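Local atomic coordinates of putative glutathione S-transferase (Corynebacterium glutamicum, PDB entry 3M1G), a protein that is a putative glutathione transferase of the ECM4-like subfamily, related to the omega class and probably using glutathione in its chemistry. Residues I31-V36 with F53-E58; A59-L64 with L141-S146; P71-T76 with T137-V142. All blocks are in the same frame, centred on the assembly; numbering follows the deposited sequence.

Interaction 1 of 3, residues I31-V36 with F53-E58; sequences IDDRIV and FHWPVE
Trp55 N donates to Arg34 O at 2.8 Å. Arg34 N to Phe53 O, Val36 N to Trp55 O and Val57 N to Val36 O carry on this ladder, pairing strands 34-36 and 53-56 in parallel. At its start Asp33, whose CG stands beside the backbone N (chi1 -71°), divides its carboxylate between two donors. OD1 takes Phe53 N from above the carboxylate plane at 3.0 Å, while OD2 receives Trp55 NE1 at 2.9 Å on its anti side, tilted 32° out of the carboxylate plane but within the plane of the indole; this nearly straight bond (176°) helps to hold the rotation of the buried ring. On the face carrying Arg34 and His54, the two side chains run side by side. Water 2 joins Arg34 NH1 to His54 NE2, and Val36 CG1 makes a CH-pi contact over the imidazole, 4.2 Å from its centre. Arg34 finds its main polar partner in helix 154-163, where Asp160 forms a salt bridge with NE. The other face, bearing Ile35 and Trp55, packs on Val150 of strand 149-151 and on the face of the central sheet that bears Tyr62, Leu141 and Glu143.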
ATOM      1  N   ILE A  31     -20.415  -8.420  28.378  1.00 35.58           N
ATOM      2  CA  ILE A  31     -20.951  -7.827  29.603  1.00 32.19           C
ATOM      3  C   ILE A  31     -21.471  -6.435  29.296  1.00 29.64           C
ATOM      4  O   ILE A  31     -20.687  -5.544  28.927  1.00 28.63           O
ATOM      5  CB  ILE A  31     -19.882  -7.740  30.701  1.00 33.00           C
ATOM      6  CG1 ILE A  31     -19.132  -9.066  30.832  1.00 35.25           C
ATOM      7  CG2 ILE A  31     -20.507  -7.380  32.048  1.00 30.54           C
ATOM      8  CD1 ILE A  31     -18.367  -9.168  32.125  1.00 38.46           C
ATOM      9  N   ASP A  32     -22.783  -6.256  29.430  1.00 26.76           N
ATOM     10  CA  ASP A  32     -23.455  -5.008  29.050  1.00 26.35           C
ATOM     11  C   ASP A  32     -24.191  -4.348  30.206  1.00 24.82           C
ATOM     12  O   ASP A  32     -25.236  -3.730  30.001  1.00 25.00           O
ATOM     13  CB  ASP A  32     -24.408  -5.216  27.844  1.00 26.63           C
ATOM     14  CG  ASP A  32     -25.517  -6.209  28.140  1.00 28.87           C
ATOM     15  OD1 ASP A  32     -25.377  -6.997  29.114  1.00 29.18           O
ATOM     16  OD2 ASP A  32     -26.539  -6.213  27.413  1.00 33.67           O
ATOM     17  N   ASP A  33     -23.645  -4.442  31.426  1.00 23.76           N
ATOM     18  CA  ASP A  33     -24.079  -3.546  32.505  1.00 22.60           C
ATOM     19  C   ASP A  33     -23.737  -2.131  32.073  1.00 21.71           C
ATOM     20  O   ASP A  33     -23.001  -1.947  31.114  1.00 20.14           O
ATOM     21  CB  ASP A  33     -23.356  -3.836  33.834  1.00 22.84           C
ATOM     22  CG  ASP A  33     -23.785  -5.113  34.479  1.00 24.49           C
ATOM     23  OD1 ASP A  33     -24.731  -5.787  33.977  1.00 25.56           O
ATOM     24  OD2 ASP A  33     -23.198  -5.439  35.546  1.00 26.20           O
ATOM     25  N   ARG A  34     -24.265  -1.129  32.782  1.00 21.03           N
ATOM     26  CA  ARG A  34     -24.013   0.274  32.442  1.00 21.93           C
ATOM     27  C   ARG A  34     -23.735   1.049  33.721  1.00 21.38           C
ATOM     28  O   ARG A  34     -24.221   0.665  34.800  1.00 20.42           O
ATOM     29  CB  ARG A  34     -25.221   0.871  31.705  1.00 22.70           C
ATOM     30  CG  ARG A  34     -25.412   0.302  30.295  1.00 23.77           C
ATOM     31  CD  ARG A  34     -26.695   0.878  29.619  1.00 26.94           C
ATOM     32  NE  ARG A  34     -26.588   2.341  29.589  1.00 27.83           N
ATOM     33  CZ  ARG A  34     -27.580   3.204  29.839  1.00 29.07           C
ATOM     34  NH1 ARG A  34     -28.801   2.798  30.120  1.00 29.34           N
ATOM     35  NH2 ARG A  34     -27.341   4.511  29.824  1.00 26.99           N
ATOM     36  N   ILE A  35     -22.900   2.076  33.606  1.00 20.10           N
ATOM     37  CA  ILE A  35     -22.654   2.999  34.685  1.00 20.69           C
ATOM     38  C   ILE A  35     -23.483   4.256  34.419  1.00 20.50           C
ATOM     39  O   ILE A  35     -23.328   4.879  33.374  1.00 21.51           O
ATOM     40  CB  ILE A  35     -21.154   3.348  34.852  1.00 21.07           C
ATOM     41  CG1 ILE A  35     -20.275   2.097  34.750  1.00 22.31           C
ATOM     42  CG2 ILE A  35     -20.930   3.995  36.230  1.00 19.99           C
ATOM     43  CD1 ILE A  35     -18.776   2.308  35.031  1.00 20.46           C
ATOM     44  N   VAL A  36     -24.379   4.591  35.339  1.00 20.38           N
ATOM     45  CA  VAL A  36     -25.374   5.624  35.119  1.00 20.75           C
ATOM     46  C   VAL A  36     -25.476   6.649  36.255  1.00 21.65           C
ATOM     47  O   VAL A  36     -25.081   6.401  37.397  1.00 21.46           O
ATOM     48  CB  VAL A  36     -26.772   5.020  34.845  1.00 21.16           C
ATOM     49  CG1 VAL A  36     -26.709   4.032  33.666  1.00 20.28           C
ATOM     50  CG2 VAL A  36     -27.352   4.350  36.108  1.00 20.80           C
ATOM     51  N   PHE A  53     -27.364  -5.011  35.078  1.00 21.33           N
ATOM     52  CA  PHE A  53     -27.290  -4.207  36.286  1.00 20.22           C
ATOM     53  C   PHE A  53     -26.789  -2.826  35.950  1.00 20.35           C
ATOM     54  O   PHE A  53     -26.013  -2.648  35.020  1.00 20.77           O
ATOM     55  CB  PHE A  53     -26.351  -4.848  37.316  1.00 20.87           C
ATOM     56  CG  PHE A  53     -26.863  -6.125  37.930  1.00 20.60           C
ATOM     57  CD1 PHE A  53     -26.799  -7.329  37.241  1.00 21.67           C
ATOM     58  CD2 PHE A  53     -27.361  -6.136  39.213  1.00 21.19           C
ATOM     59  CE1 PHE A  53     -27.258  -8.507  37.840  1.00 19.96           C
ATOM     60  CE2 PHE A  53     -27.801  -7.295  39.802  1.00 22.36           C
ATOM     61  CZ  PHE A  53     -27.754  -8.489  39.104  1.00 21.34           C
ATOM     62  N   HIS A  54     -27.240  -1.840  36.711  1.00 20.10           N
ATOM     63  CA  HIS A  54     -26.761  -0.461  36.576  1.00 20.80           C
ATOM     64  C   HIS A  54     -25.947  -0.069  37.811  1.00 20.90           C
ATOM     65  O   HIS A  54     -26.380  -0.280  38.962  1.00 20.98           O
ATOM     66  CB  HIS A  54     -27.919   0.514  36.401  1.00 20.90           C
ATOM     67  CG  HIS A  54     -28.518   0.494  35.026  1.00 21.83           C
ATOM     68  ND1 HIS A  54     -29.605   1.266  34.685  1.00 21.67           N
ATOM     69  CD2 HIS A  54     -28.237  -0.266  33.944  1.00 20.48           C
ATOM     70  CE1 HIS A  54     -29.931   1.012  33.430  1.00 22.12           C
ATOM     71  NE2 HIS A  54     -29.123   0.084  32.961  1.00 22.86           N
ATOM     72  N   TRP A  55     -24.758   0.460  37.542  1.00 20.31           N
ATOM     73  CA  TRP A  55     -23.794   0.863  38.532  1.00 20.60           C
ATOM     74  C   TRP A  55     -23.791   2.411  38.589  1.00 19.44           C
ATOM     75  O   TRP A  55     -24.218   3.046  37.651  1.00 19.89           O
ATOM     76  CB  TRP A  55     -22.404   0.387  38.131  1.00 19.65           C
ATOM     77  CG  TRP A  55     -22.207  -1.068  37.980  1.00 21.52           C
ATOM     78  CD1 TRP A  55     -22.847  -1.908  37.093  1.00 23.03           C
ATOM     79  CD2 TRP A  55     -21.281  -1.898  38.710  1.00 21.79           C
ATOM     80  NE1 TRP A  55     -22.364  -3.184  37.227  1.00 20.88           N
ATOM     81  CE2 TRP A  55     -21.402  -3.210  38.204  1.00 21.97           C
ATOM     82  CE3 TRP A  55     -20.345  -1.651  39.715  1.00 21.42           C
ATOM     83  CZ2 TRP A  55     -20.629  -4.291  38.693  1.00 23.11           C
ATOM     84  CZ3 TRP A  55     -19.571  -2.698  40.177  1.00 23.38           C
ATOM     85  CH2 TRP A  55     -19.724  -4.017  39.665  1.00 22.13           C
ATOM     86  N   PRO A  56     -23.305   2.991  39.689  1.00 18.81           N
ATOM     87  CA  PRO A  56     -23.316   4.427  39.868  1.00 18.93           C
ATOM     88  C   PRO A  56     -22.100   5.121  39.318  1.00 19.06           C
ATOM     89  O   PRO A  56     -20.981   4.633  39.504  1.00 19.14           O
ATOM     90  CB  PRO A  56     -23.366   4.587  41.394  1.00 18.81           C
ATOM     91  CG  PRO A  56     -22.619   3.410  41.893  1.00 20.71           C
ATOM     92  CD  PRO A  56     -22.972   2.284  40.944  1.00 18.01           C
ATOM     93  N   VAL A  57     -22.302   6.248  38.640  1.00 20.01           N
ATOM     94  CA  VAL A  57     -21.146   7.116  38.304  1.00 20.12           C
ATOM     95  C   VAL A  57     -20.587   7.688  39.615  1.00 21.09           C
ATOM     96  O   VAL A  57     -21.352   8.104  40.500  1.00 22.05           O
ATOM     97  CB  VAL A  57     -21.485   8.232  37.332  1.00 20.22           C
ATOM     98  CG1 VAL A  57     -21.966   7.672  35.969  1.00 17.49           C
ATOM     99  CG2 VAL A  57     -22.541   9.190  37.928  1.00 25.24           C
ATOM    100  N   GLU A  58     -19.274   7.560  39.785  1.00 21.48           N
ATOM    101  CA  GLU A  58     -18.527   8.160  40.862  1.00 21.48           C
ATOM    102  C   GLU A  58     -17.049   8.129  40.529  1.00 20.65           C
ATOM    103  O   GLU A  58     -16.609   7.281  39.748  1.00 21.03           O
ATOM    104  CB  GLU A  58     -18.772   7.441  42.203  1.00 22.45           C
ATOM    105  CG  GLU A  58     -18.459   5.971  42.185  1.00 22.05           C
ATOM    106  CD  GLU A  58     -18.799   5.277  43.500  1.00 22.29           C
ATOM    107  OE1 GLU A  58     -17.975   5.306  44.450  1.00 21.02           O
ATOM    108  OE2 GLU A  58     -19.891   4.642  43.555  1.00 20.32           O
TER
HETATM  109  O   HOH W   1     -27.677  -2.235  31.021  1.00 30.53           O
HETATM  110  O   HOH W   2     -29.883   0.181  29.790  1.00 41.22           O

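Interaction 2 of 3, residues A59-L64 with L141-S146; sequences AGRYRL and LVEESS
Arg61 and Glu143 supply the ionic part of the contact. The arginine reaches across with CG anti to the backbone N (chi1 -174°) and the chain extended from there to NE, and presents its guanidinium side-on, NE and NH2 both gripping the single oxygen OE2. NE binds it at 2.9 Å from the anti side of the carboxylate, NH2 at 3.0 Å nearly in line with its C-O bond; the two flat groups are close to coplanar, 13° apart. The other carboxylate oxygen, OE1, accepts from Ser146 OG, so both ends of this buried acid are occupied. Arg61 NH1 turns to Glu58, and Arg61 CG lies over the centre of the Tyr62 ring.

The backbone bonds are those of an antiparallel pair. Arg63 and Val142 form the hydrogen-bonded pair, each N donating to the other's O at 2.8 Å, with non-hydrogen-bonded pairs Tyr62-Glu143 and Leu64-Leu141 before and after. Beyond the strand, Glu144 N reaches Arg61 O at 3.0 Å.

Two waters extend the polar network. Water 3 links Arg61 O to Ser145 N, and water 4 donates to both Tyr62 O and Glu144 OE2; that carboxylate also bonds Ser90 of strand 90-93. Arg63 NH2 remains 4.2 Å from Glu144 OE2, too far for a salt bridge, although Glu144 CG packs against Arg63 CB.

Apolar packing is slight: Leu141 CD2 meets Leu64 CB at 4.1 Å, on the face that also carries Tyr62 and Glu143.

Two inner strands of the thioredoxin-like sheet, 62-66 and 140-143, are joined here. With OE2 held by a guanidinium and OE1 by a hydroxyl, Glu143 is probably stabilised as the anion although it is buried.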
ATOM      1  N   ALA A  59     -16.301   9.054  41.132  1.00 19.40           N
ATOM      2  CA  ALA A  59     -14.894   9.190  40.904  1.00 20.27           C
ATOM      3  C   ALA A  59     -14.130   8.114  41.666  1.00 20.91           C
ATOM      4  O   ALA A  59     -14.480   7.767  42.797  1.00 20.24           O
ATOM      5  CB  ALA A  59     -14.385  10.614  41.365  1.00 19.94           C
ATOM      6  N   GLY A  60     -13.037   7.652  41.086  1.00 20.65           N
ATOM      7  CA  GLY A  60     -12.108   6.801  41.829  1.00 21.85           C
ATOM      8  C   GLY A  60     -12.602   5.363  42.024  1.00 21.85           C
ATOM      9  O   GLY A  60     -12.047   4.659  42.845  1.00 22.20           O
ATOM     10  N   ARG A  61     -13.646   4.930  41.319  1.00 20.00           N
ATOM     11  CA  ARG A  61     -14.134   3.556  41.500  1.00 20.10           C
ATOM     12  C   ARG A  61     -13.761   2.633  40.314  1.00 19.86           C
ATOM     13  O   ARG A  61     -13.544   1.434  40.511  1.00 19.02           O
ATOM     14  CB  ARG A  61     -15.645   3.526  41.697  1.00 20.35           C
ATOM     15  CG  ARG A  61     -16.222   2.130  42.049  1.00 20.16           C
ATOM     16  CD  ARG A  61     -17.665   2.222  42.508  1.00 20.81           C
ATOM     17  NE  ARG A  61     -18.279   0.905  42.755  1.00 20.72           N
ATOM     18  CZ  ARG A  61     -19.491   0.723  43.270  1.00 22.60           C
ATOM     19  NH1 ARG A  61     -20.274   1.768  43.596  1.00 22.75           N
ATOM     20  NH2 ARG A  61     -19.961  -0.500  43.437  1.00 23.56           N
ATOM     21  N   TYR A  62     -13.700   3.196  39.119  1.00 19.30           N
ATOM     22  CA  TYR A  62     -13.565   2.406  37.898  1.00 20.14           C
ATOM     23  C   TYR A  62     -12.295   2.710  37.107  1.00 21.51           C
ATOM     24  O   TYR A  62     -11.742   3.834  37.149  1.00 20.60           O
ATOM     25  CB  TYR A  62     -14.771   2.643  36.981  1.00 19.60           C
ATOM     26  CG  TYR A  62     -16.095   2.528  37.657  1.00 19.55           C
ATOM     27  CD1 TYR A  62     -16.616   1.285  37.999  1.00 20.57           C
ATOM     28  CD2 TYR A  62     -16.821   3.686  38.016  1.00 19.95           C
ATOM     29  CE1 TYR A  62     -17.823   1.176  38.622  1.00 21.09           C
ATOM     30  CE2 TYR A  62     -18.024   3.603  38.638  1.00 18.79           C
ATOM     31  CZ  TYR A  62     -18.534   2.352  38.964  1.00 22.04           C
ATOM     32  OH  TYR A  62     -19.757   2.255  39.588  1.00 20.04           O
ATOM     33  N   ARG A  63     -11.851   1.696  36.353  1.00 22.63           N
ATOM     34  CA  ARG A  63     -10.682   1.796  35.486  1.00 22.75           C
ATOM     35  C   ARG A  63     -11.065   1.432  34.063  1.00 22.70           C
ATOM     36  O   ARG A  63     -11.760   0.434  33.836  1.00 21.37           O
ATOM     37  CB  ARG A  63      -9.578   0.841  35.981  1.00 23.75           C
ATOM     38  CG  ARG A  63      -8.352   0.739  35.067  1.00 26.45           C
ATOM     39  CD  ARG A  63      -7.284  -0.186  35.670  1.00 30.06           C
ATOM     40  NE  ARG A  63      -6.746   0.489  36.828  1.00 39.62           N
ATOM     41  CZ  ARG A  63      -5.599   1.162  36.852  1.00 45.54           C
ATOM     42  NH1 ARG A  63      -4.779   1.180  35.804  1.00 47.18           N
ATOM     43  NH2 ARG A  63      -5.245   1.771  37.973  1.00 50.46           N
ATOM     44  N   LEU A  64     -10.619   2.256  33.109  1.00 22.05           N
ATOM     45  CA  LEU A  64     -10.740   1.927  31.701  1.00 22.05           C
ATOM     46  C   LEU A  64      -9.526   1.085  31.299  1.00 21.72           C
ATOM     47  O   LEU A  64      -8.385   1.506  31.466  1.00 21.08           O
ATOM     48  CB  LEU A  64     -10.819   3.181  30.833  1.00 21.54           C
ATOM     49  CG  LEU A  64     -10.890   2.972  29.321  1.00 21.39           C
ATOM     50  CD1 LEU A  64     -12.198   2.251  28.931  1.00 20.60           C
ATOM     51  CD2 LEU A  64     -10.748   4.353  28.596  1.00 19.65           C
ATOM     52  N   LEU A 141     -14.612  -1.370  31.205  1.00 23.25           N
ATOM     53  CA  LEU A 141     -14.593  -0.646  32.487  1.00 23.28           C
ATOM     54  C   LEU A 141     -14.618  -1.677  33.602  1.00 23.10           C
ATOM     55  O   LEU A 141     -15.436  -2.612  33.592  1.00 21.55           O
ATOM     56  CB  LEU A 141     -15.761   0.349  32.585  1.00 22.88           C
ATOM     57  CG  LEU A 141     -15.684   1.577  31.666  1.00 24.67           C
ATOM     58  CD1 LEU A 141     -17.087   2.225  31.600  1.00 25.36           C
ATOM     59  CD2 LEU A 141     -14.638   2.539  32.258  1.00 27.96           C
ATOM     60  N   VAL A 142     -13.649  -1.541  34.508  1.00 23.26           N
ATOM     61  CA  VAL A 142     -13.397  -2.492  35.572  1.00 23.31           C
ATOM     62  C   VAL A 142     -13.514  -1.799  36.940  1.00 23.75           C
ATOM     63  O   VAL A 142     -13.001  -0.695  37.115  1.00 22.70           O
ATOM     64  CB  VAL A 142     -11.968  -3.074  35.417  1.00 23.61           C
ATOM     65  CG1 VAL A 142     -11.632  -3.990  36.537  1.00 25.27           C
ATOM     66  CG2 VAL A 142     -11.860  -3.844  34.045  1.00 26.70           C
ATOM     67  N   GLU A 143     -14.185  -2.442  37.893  1.00 23.65           N
ATOM     68  CA  GLU A 143     -14.236  -1.928  39.254  1.00 24.37           C
ATOM     69  C   GLU A 143     -12.893  -2.208  39.898  1.00 26.71           C
ATOM     70  O   GLU A 143     -12.547  -3.381  40.064  1.00 27.80           O
ATOM     71  CB  GLU A 143     -15.381  -2.563  40.055  1.00 23.97           C
ATOM     72  CG  GLU A 143     -15.404  -2.112  41.516  1.00 22.42           C
ATOM     73  CD  GLU A 143     -16.577  -2.633  42.304  1.00 24.29           C
ATOM     74  OE1 GLU A 143     -16.768  -3.869  42.395  1.00 25.14           O
ATOM     75  OE2 GLU A 143     -17.288  -1.795  42.898  1.00 21.54           O
ATOM     76  N   GLU A 144     -12.121  -1.167  40.206  1.00 27.86           N
ATOM     77  CA  GLU A 144     -10.756  -1.342  40.737  1.00 30.32           C
ATOM     78  C   GLU A 144     -10.658  -2.229  41.981  1.00 30.86           C
ATOM     79  O   GLU A 144      -9.783  -3.055  42.073  1.00 31.81           O
ATOM     80  CB  GLU A 144     -10.116  -0.002  41.088  1.00 30.98           C
ATOM     81  CG  GLU A 144      -9.492   0.769  39.918  1.00 34.49           C
ATOM     82  CD  GLU A 144      -9.108   2.197  40.342  1.00 40.24           C
ATOM     83  OE1 GLU A 144      -9.035   2.433  41.562  1.00 45.57           O
ATOM     84  OE2 GLU A 144      -8.892   3.083  39.497  1.00 42.83           O
ATOM     85  N   SER A 145     -11.541  -2.054  42.947  1.00 31.08           N
ATOM     86  CA  SER A 145     -11.394  -2.790  44.210  1.00 31.21           C
ATOM     87  C   SER A 145     -11.611  -4.295  44.061  1.00 31.13           C
ATOM     88  O   SER A 145     -10.965  -5.075  44.729  1.00 31.38           O
ATOM     89  CB  SER A 145     -12.357  -2.255  45.268  1.00 30.71           C
ATOM     90  OG  SER A 145     -13.707  -2.475  44.894  1.00 31.23           O
ATOM     91  N   SER A 146     -12.555  -4.690  43.220  1.00 30.79           N
ATOM     92  CA  SER A 146     -12.969  -6.090  43.108  1.00 30.25           C
ATOM     93  C   SER A 146     -12.419  -6.746  41.845  1.00 30.71           C
ATOM     94  O   SER A 146     -12.568  -7.936  41.670  1.00 30.69           O
ATOM     95  CB  SER A 146     -14.495  -6.155  43.024  1.00 29.52           C
ATOM     96  OG  SER A 146     -14.933  -5.519  41.802  1.00 26.62           O
TER
HETATM   97  O   HOH W   3     -13.153   0.204  42.906  1.00 23.49           O
HETATM   98  O   HOH W   4     -10.741   5.252  39.221  1.00 22.65           O

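Interaction 3 of 3, residues P71-T76 with T137-V142; sequences PWAHRT and TVPALV
Thr76 turns OG1 into the position between its backbone N and carbonyl carbon (chi1 74°), which sets CG2 beside the backbone N, and both branches meet the ring of Pro139. OG1 lies 3.8 Å from Pro139 CB and CG2 lies 3.9 Å from Pro139 CG. No hydrogen bond crosses between the two segments. The hydroxyl is held by its own helix, donating to a lone pair of Ala73 O at 2.8 Å, so its orientation is fixed while its flank packs on the proline. Pro139 CG also sits 3.7 Å from Ala73 CA, where the small residue lets the ring approach the helix backbone. Trp72 adds CB against Pro139 CD, its indole leading off toward His98 and Tyr154. The peptide bond before Pro139 is cis, and this is the hallmark cis-proline of the thioredoxin fold: it faces the first turn of helix 71-83, just after Cys70, the predicted nucleophile. In glutathione transferases the residue before that proline commonly offers its backbone to glutathione; here Val138 N is hydrogen-bonded to Thr97 OG1. The side chain of Val138 takes part as well, CG1 touching Ala73 CB at 3.8 Å. Tyr154 of helix 154-163 packs on Pro139, and Ile157 on Thr76.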
ATOM      1  N   PRO A  71      -8.640  -0.368  17.675  1.00 21.62           N
ATOM      2  CA  PRO A  71      -9.497   0.780  17.325  1.00 21.70           C
ATOM      3  C   PRO A  71     -10.768   0.966  18.195  1.00 22.89           C
ATOM      4  O   PRO A  71     -11.198   2.097  18.454  1.00 21.78           O
ATOM      5  CB  PRO A  71      -9.881   0.505  15.863  1.00 21.86           C
ATOM      6  CG  PRO A  71      -9.748  -1.008  15.701  1.00 21.65           C
ATOM      7  CD  PRO A  71      -8.615  -1.403  16.607  1.00 21.48           C
ATOM      8  N   TRP A  72     -11.356  -0.137  18.634  1.00 22.26           N
ATOM      9  CA  TRP A  72     -12.524  -0.063  19.469  1.00 22.66           C
ATOM     10  C   TRP A  72     -12.157   0.591  20.802  1.00 21.95           C
ATOM     11  O   TRP A  72     -12.880   1.450  21.297  1.00 21.00           O
ATOM     12  CB  TRP A  72     -13.116  -1.458  19.681  1.00 23.02           C
ATOM     13  CG  TRP A  72     -13.091  -2.317  18.474  1.00 25.91           C
ATOM     14  CD1 TRP A  72     -12.201  -3.363  18.205  1.00 28.54           C
ATOM     15  CD2 TRP A  72     -13.928  -2.203  17.317  1.00 26.80           C
ATOM     16  NE1 TRP A  72     -12.469  -3.891  16.952  1.00 27.93           N
ATOM     17  CE2 TRP A  72     -13.526  -3.220  16.398  1.00 28.98           C
ATOM     18  CE3 TRP A  72     -14.977  -1.363  16.968  1.00 27.92           C
ATOM     19  CZ2 TRP A  72     -14.155  -3.405  15.163  1.00 29.72           C
ATOM     20  CZ3 TRP A  72     -15.604  -1.544  15.741  1.00 29.67           C
ATOM     21  CH2 TRP A  72     -15.187  -2.560  14.849  1.00 30.08           C
ATOM     22  N   ALA A  73     -11.029   0.186  21.369  1.00 20.63           N
ATOM     23  CA  ALA A  73     -10.507   0.810  22.574  1.00 20.18           C
ATOM     24  C   ALA A  73     -10.124   2.250  22.367  1.00 20.81           C
ATOM     25  O   ALA A  73     -10.315   3.100  23.267  1.00 20.97           O
ATOM     26  CB  ALA A  73      -9.291   0.015  23.131  1.00 19.48           C
ATOM     27  N   HIS A  74      -9.568   2.556  21.191  1.00 20.13           N
ATOM     28  CA  HIS A  74      -9.160   3.891  20.895  1.00 19.94           C
ATOM     29  C   HIS A  74     -10.342   4.884  21.058  1.00 20.09           C
ATOM     30  O   HIS A  74     -10.161   5.969  21.606  1.00 20.21           O
ATOM     31  CB  HIS A  74      -8.534   3.951  19.479  1.00 20.08           C
ATOM     32  CG  HIS A  74      -7.615   5.110  19.258  1.00 19.38           C
ATOM     33  ND1 HIS A  74      -6.941   5.303  18.064  1.00 19.36           N
ATOM     34  CD2 HIS A  74      -7.283   6.151  20.051  1.00 18.12           C
ATOM     35  CE1 HIS A  74      -6.221   6.415  18.143  1.00 22.15           C
ATOM     36  NE2 HIS A  74      -6.412   6.955  19.339  1.00 20.86           N
ATOM     37  N   ARG A  75     -11.537   4.520  20.607  1.00 20.14           N
ATOM     38  CA  ARG A  75     -12.721   5.387  20.821  1.00 20.46           C
ATOM     39  C   ARG A  75     -12.901   5.840  22.290  1.00 20.41           C
ATOM     40  O   ARG A  75     -13.181   7.015  22.561  1.00 21.85           O
ATOM     41  CB  ARG A  75     -13.985   4.626  20.511  1.00 20.91           C
ATOM     42  CG  ARG A  75     -14.125   4.013  19.115  1.00 22.18           C
ATOM     43  CD  ARG A  75     -15.449   3.287  19.075  1.00 21.63           C
ATOM     44  NE  ARG A  75     -15.781   2.749  17.779  1.00 20.51           N
ATOM     45  CZ  ARG A  75     -16.957   2.171  17.510  1.00 23.38           C
ATOM     46  NH1 ARG A  75     -17.187   1.674  16.316  1.00 21.78           N
ATOM     47  NH2 ARG A  75     -17.911   2.089  18.441  1.00 21.65           N
ATOM     48  N   THR A  76     -12.753   4.891  23.207  1.00 20.22           N
ATOM     49  CA  THR A  76     -12.954   5.143  24.620  1.00 20.75           C
ATOM     50  C   THR A  76     -11.892   6.044  25.192  1.00 21.21           C
ATOM     51  O   THR A  76     -12.189   6.914  26.070  1.00 20.93           O
ATOM     52  CB  THR A  76     -13.102   3.816  25.472  1.00 20.05           C
ATOM     53  OG1 THR A  76     -11.853   3.140  25.632  1.00 21.72           O
ATOM     54  CG2 THR A  76     -14.064   2.868  24.858  1.00 21.25           C
ATOM     55  N   THR A 137     -11.609  -9.206  27.686  1.00 41.69           N
ATOM     56  CA  THR A 137     -11.926  -8.401  26.496  1.00 40.58           C
ATOM     57  C   THR A 137     -11.709  -6.882  26.735  1.00 38.64           C
ATOM     58  O   THR A 137     -12.105  -6.343  27.782  1.00 36.86           O
ATOM     59  CB  THR A 137     -13.403  -8.638  26.070  1.00 40.80           C
ATOM     60  OG1 THR A 137     -13.652 -10.046  25.956  1.00 42.20           O
ATOM     61  CG2 THR A 137     -13.719  -7.948  24.749  1.00 40.41           C
ATOM     62  N   VAL A 138     -11.083  -6.236  25.748  1.00 36.18           N
ATOM     63  CA  VAL A 138     -10.762  -4.810  25.758  1.00 35.08           C
ATOM     64  C   VAL A 138     -11.522  -4.117  24.624  1.00 32.12           C
ATOM     65  O   VAL A 138     -11.711  -4.723  23.573  1.00 32.49           O
ATOM     66  CB  VAL A 138      -9.233  -4.635  25.561  1.00 35.85           C
ATOM     67  CG1 VAL A 138      -8.890  -3.237  25.084  1.00 38.66           C
ATOM     68  CG2 VAL A 138      -8.472  -4.995  26.840  1.00 37.77           C
ATOM     69  N   PRO A 139     -11.987  -2.863  24.818  1.00 28.56           N
ATOM     70  CA  PRO A 139     -11.953  -2.059  26.043  1.00 27.22           C
ATOM     71  C   PRO A 139     -12.975  -2.565  27.054  1.00 25.46           C
ATOM     72  O   PRO A 139     -13.973  -3.162  26.665  1.00 25.30           O
ATOM     73  CB  PRO A 139     -12.349  -0.660  25.572  1.00 26.66           C
ATOM     74  CG  PRO A 139     -13.242  -0.898  24.375  1.00 27.00           C
ATOM     75  CD  PRO A 139     -12.748  -2.200  23.754  1.00 27.89           C
ATOM     76  N   ALA A 140     -12.696  -2.306  28.326  1.00 24.13           N
ATOM     77  CA  ALA A 140     -13.583  -2.638  29.425  1.00 23.89           C
ATOM     78  C   ALA A 140     -13.486  -1.593  30.521  1.00 23.58           C
ATOM     79  O   ALA A 140     -12.421  -1.003  30.747  1.00 24.11           O
ATOM     80  CB  ALA A 140     -13.250  -4.038  30.005  1.00 22.51           C
ATOM     81  N   LEU A 141     -14.612  -1.370  31.205  1.00 23.25           N
ATOM     82  CA  LEU A 141     -14.593  -0.646  32.487  1.00 23.28           C
ATOM     83  C   LEU A 141     -14.618  -1.677  33.602  1.00 23.10           C
ATOM     84  O   LEU A 141     -15.436  -2.612  33.592  1.00 21.55           O
ATOM     85  CB  LEU A 141     -15.761   0.349  32.585  1.00 22.88           C
ATOM     86  CG  LEU A 141     -15.684   1.577  31.666  1.00 24.67           C
ATOM     87  CD1 LEU A 141     -17.087   2.225  31.600  1.00 25.36           C
ATOM     88  CD2 LEU A 141     -14.638   2.539  32.258  1.00 27.96           C
ATOM     89  N   VAL A 142     -13.649  -1.541  34.508  1.00 23.26           N
ATOM     90  CA  VAL A 142     -13.397  -2.492  35.572  1.00 23.31           C
ATOM     91  C   VAL A 142     -13.514  -1.799  36.940  1.00 23.75           C
ATOM     92  O   VAL A 142     -13.001  -0.695  37.115  1.00 22.70           O
ATOM     93  CB  VAL A 142     -11.968  -3.074  35.417  1.00 23.61           C
ATOM     94  CG1 VAL A 142     -11.632  -3.990  36.537  1.00 25.27           C
ATOM     95  CG2 VAL A 142     -11.860  -3.844  34.045  1.00 26.70           C
TER

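Overall arrangement
The three contacts run from the periphery to the predicted active site. Interaction 1 lies against interaction 2 through Pro56 O and Tyr62 OH, 2.7 Å apart and probably hydrogen-bonded, and Trp55 CZ3 comes within 3.7 Å of Glu143 OE2. Interaction 1 also reaches interaction 3, where Ile35 CD1 meets Leu141 CD1 at 3.8 Å. Interactions 2 and 3 share Leu141 and Val142, and Leu64 CD2 packs 3.4 Å from Thr76 OG1, joining sheet to helix. Cys70, the predicted nucleophile, has its side chain about 10 Å from that of Leu64; the side chain of Trp72 is about 4 Å from those of Cys70 and Tyr201, the predicted proton donor/acceptor; interaction 1 lies away from these sites.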